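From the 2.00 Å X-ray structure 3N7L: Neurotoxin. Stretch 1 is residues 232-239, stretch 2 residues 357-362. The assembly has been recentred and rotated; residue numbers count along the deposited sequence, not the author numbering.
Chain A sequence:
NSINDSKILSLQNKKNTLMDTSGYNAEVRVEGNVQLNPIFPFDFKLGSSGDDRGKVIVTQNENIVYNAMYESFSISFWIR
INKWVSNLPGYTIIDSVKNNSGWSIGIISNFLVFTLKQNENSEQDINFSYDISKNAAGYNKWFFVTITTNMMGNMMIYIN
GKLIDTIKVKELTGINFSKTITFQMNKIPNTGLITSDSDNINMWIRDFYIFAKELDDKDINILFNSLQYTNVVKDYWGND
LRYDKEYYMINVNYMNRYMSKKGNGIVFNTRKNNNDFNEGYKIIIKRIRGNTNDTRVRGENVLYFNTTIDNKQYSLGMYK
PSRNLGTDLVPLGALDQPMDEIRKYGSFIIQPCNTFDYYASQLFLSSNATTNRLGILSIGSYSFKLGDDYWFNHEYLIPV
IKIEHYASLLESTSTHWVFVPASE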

# COMPACT_ATOMS: atom_id res chain seq x y z
N VAL A 232 -1.82 12.84 -3.34
CA VAL A 232 -2.88 12.34 -2.48
C VAL A 232 -2.19 11.40 -1.49
O VAL A 232 -1.57 10.42 -1.89
N VAL A 233 -2.26 11.73 -0.21
CA VAL A 233 -1.64 10.91 0.82
C VAL A 233 -2.39 9.58 0.88
O VAL A 233 -3.60 9.53 0.64
N LYS A 234 -1.68 8.50 1.20
CA LYS A 234 -2.34 7.20 1.27
C LYS A 234 -2.31 6.60 2.68
O LYS A 234 -1.43 6.92 3.48
N ASP A 235 -3.29 5.74 2.97
CA ASP A 235 -3.32 5.07 4.26
C ASP A 235 -2.33 3.90 4.14
O ASP A 235 -1.73 3.70 3.08
N TYR A 236 -2.16 3.13 5.21
CA TYR A 236 -1.20 2.03 5.22
C TYR A 236 -1.36 0.97 4.12
O TYR A 236 -0.38 0.37 3.68
N TRP A 237 -2.59 0.74 3.68
CA TRP A 237 -2.84 -0.27 2.66
C TRP A 237 -2.77 0.30 1.24
O TRP A 237 -2.93 -0.43 0.26
N GLY A 238 -2.55 1.61 1.13
CA GLY A 238 -2.47 2.21 -0.19
C GLY A 238 -3.73 2.89 -0.70
O GLY A 238 -3.73 3.37 -1.83
N ASN A 239 -4.80 2.91 0.10
CA ASN A 239 -6.03 3.58 -0.32
C ASN A 239 -5.83 5.07 -0.06
O ASN A 239 -4.93 5.44 0.70
N ASP A 357 8.76 -0.02 1.00
CA ASP A 357 8.13 -0.70 2.13
C ASP A 357 6.81 -0.18 2.66
O ASP A 357 6.08 -0.94 3.32
N TYR A 358 6.47 1.08 2.41
CA TYR A 358 5.21 1.58 2.96
C TYR A 358 4.72 2.91 2.41
O TYR A 358 5.47 3.68 1.81
N TYR A 359 3.43 3.15 2.65
CA TYR A 359 2.75 4.39 2.29
C TYR A 359 2.76 5.17 3.60
O TYR A 359 2.18 4.73 4.59
N ALA A 360 3.43 6.33 3.61
CA ALA A 360 3.49 7.11 4.84
C ALA A 360 3.41 8.60 4.58
O ALA A 360 3.04 9.05 3.49
N SER A 361 3.75 9.38 5.60
CA SER A 361 3.70 10.81 5.49
C SER A 361 4.59 11.46 6.53
O SER A 361 5.00 10.83 7.50
N GLN A 362 4.88 12.73 6.29
CA GLN A 362 5.65 13.52 7.22
C GLN A 362 4.72 14.64 7.64
O GLN A 362 3.91 15.12 6.84

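Packing of the turn-bearing stretch 232-239 against 357-362, a contact centred on one aromatic ring. Tyr359 points toward the other stretch in the m rotamer (chi1 -66°, chi2 -77°), which lays its ring along the type I turn from Asp235 to Gly238. Gly238 CA sits over one face of the Tyr359 ring, 3.5 Å from its centroid and 20° off the normal, a CH-pi contact. Glycine suits this site twice over: with phi/psi of 98/2 a CB on Gly238 would be jammed against the preceding carbonyl, and it would also lie 2.9 Å from Tyr359 CE2. Tyr236 O approaches the ring edge, 3.6 Å from Tyr359 CD2, while Asp235 O lies 3.3 Å from Tyr359 CB. Lys234 starts toward Tyr359, with Lys234 CB 3.9 Å from Tyr359 CD1. Its chi1 and chi2 are both m, however, and the chain folds back, so that Lys234 NZ donates to Val232 O at 2.9 Å. Asp235 points its CB away and uses the p rotamer to brace its own turn: Asp235 OD2 accepts from Asn239 N at 3.0 Å and, weakly, from Trp237 N at 2.9 Å. Tyr236 also starts away, yet its t rotamer brings the ring back, with Tyr236 CE1 4.3 Å from Tyr358 CB; Tyr358 itself, in p, carries its ring away. Farther along, t Val233 places Val233 CG1 4.1 Å from Ser361 CB, and the p hydroxyl of Ser361 is hydrogen-bonded elsewhere in the structure. No direct hydrogen bond joins the stretches; three waters bridge their backbones instead. Water 1 donates to Lys234 O (2.8 Å) and Tyr359 O (2.9 Å). Water 2 accepts from Lys234 N (2.9 Å) and donates to Ala360 O (2.8 Å), and water 3 accepts from Tyr359 N (2.9 Å) and donates to Tyr236 O (2.7 Å).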

# COMPACT_ATOMS: atom_id res chain seq x y z
CB VAL A 232 -3.95 11.56 -3.27
CG1 VAL A 232 -4.94 10.89 -2.31
CG2 VAL A 232 -4.70 12.52 -4.20
CB VAL A 233 -1.70 11.60 2.20
CG1 VAL A 233 -1.02 10.73 3.26
CG2 VAL A 233 -1.03 12.97 2.12
CB LYS A 234 -1.67 6.21 0.31
CG LYS A 234 -1.51 6.68 -1.14
CD LYS A 234 -2.84 7.03 -1.77
CE LYS A 234 -2.71 7.17 -3.29
NZ LYS A 234 -1.61 8.09 -3.67
CB ASP A 235 -4.74 4.62 4.63
CG ASP A 235 -5.27 3.48 3.77
OD1 ASP A 235 -6.50 3.24 3.86
OD2 ASP A 235 -4.51 2.82 3.04
CB TYR A 236 -1.20 1.35 6.60
CG TYR A 236 -0.03 0.43 6.85
CD1 TYR A 236 1.28 0.90 6.81
CD2 TYR A 236 -0.24 -0.91 7.20
CE1 TYR A 236 2.36 0.07 7.11
CE2 TYR A 236 0.84 -1.75 7.50
CZ TYR A 236 2.13 -1.26 7.45
OH TYR A 236 3.19 -2.07 7.76
CB TRP A 237 -4.20 -0.93 2.89
CG TRP A 237 -4.38 -1.47 4.30
CD1 TRP A 237 -5.45 -1.27 5.12
CD2 TRP A 237 -3.47 -2.32 5.02
NE1 TRP A 237 -5.26 -1.93 6.32
CE2 TRP A 237 -4.06 -2.58 6.28
CE3 TRP A 237 -2.22 -2.88 4.73
CZ2 TRP A 237 -3.44 -3.38 7.25
CZ3 TRP A 237 -1.60 -3.67 5.69
CH2 TRP A 237 -2.21 -3.92 6.94
CB ASN A 239 -7.23 3.12 0.52
CG ASN A 239 -7.45 1.62 0.47
OD1 ASN A 239 -7.59 1.04 -0.61
ND2 ASN A 239 -7.51 0.99 1.64
CB ASP A 357 9.11 -0.77 3.31
CG ASP A 357 10.28 -1.70 3.06
OD1 ASP A 357 10.08 -2.80 2.50
OD2 ASP A 357 11.41 -1.32 3.43
CB TYR A 358 5.35 1.74 4.48
CG TYR A 358 6.59 2.52 4.88
CD1 TYR A 358 7.74 1.86 5.33
CD2 TYR A 358 6.64 3.91 4.74
CE1 TYR A 358 8.90 2.57 5.63
CE2 TYR A 358 7.80 4.63 5.03
CZ TYR A 358 8.92 3.95 5.48
OH TYR A 358 10.07 4.66 5.77
CB TYR A 359 1.30 4.12 1.89
CG TYR A 359 1.16 3.30 0.63
CD1 TYR A 359 1.34 3.89 -0.62
CD2 TYR A 359 0.86 1.94 0.69
CE1 TYR A 359 1.23 3.14 -1.79
CE2 TYR A 359 0.74 1.18 -0.47
CZ TYR A 359 0.93 1.79 -1.71
OH TYR A 359 0.83 1.06 -2.87
CB ALA A 360 4.77 6.78 5.60
CB SER A 361 2.27 11.31 5.68
OG SER A 361 1.82 11.01 7.00
CB GLN A 362 6.93 14.05 6.57
CG GLN A 362 8.06 13.03 6.60
CD GLN A 362 9.38 13.59 6.08
OE1 GLN A 362 10.44 13.36 6.66
NE2 GLN A 362 9.31 14.31 4.97
O HOH W 1 -0.24 5.77 5.80
O HOH W 2 1.18 8.57 1.41
O HOH W 3 2.26 0.83 3.85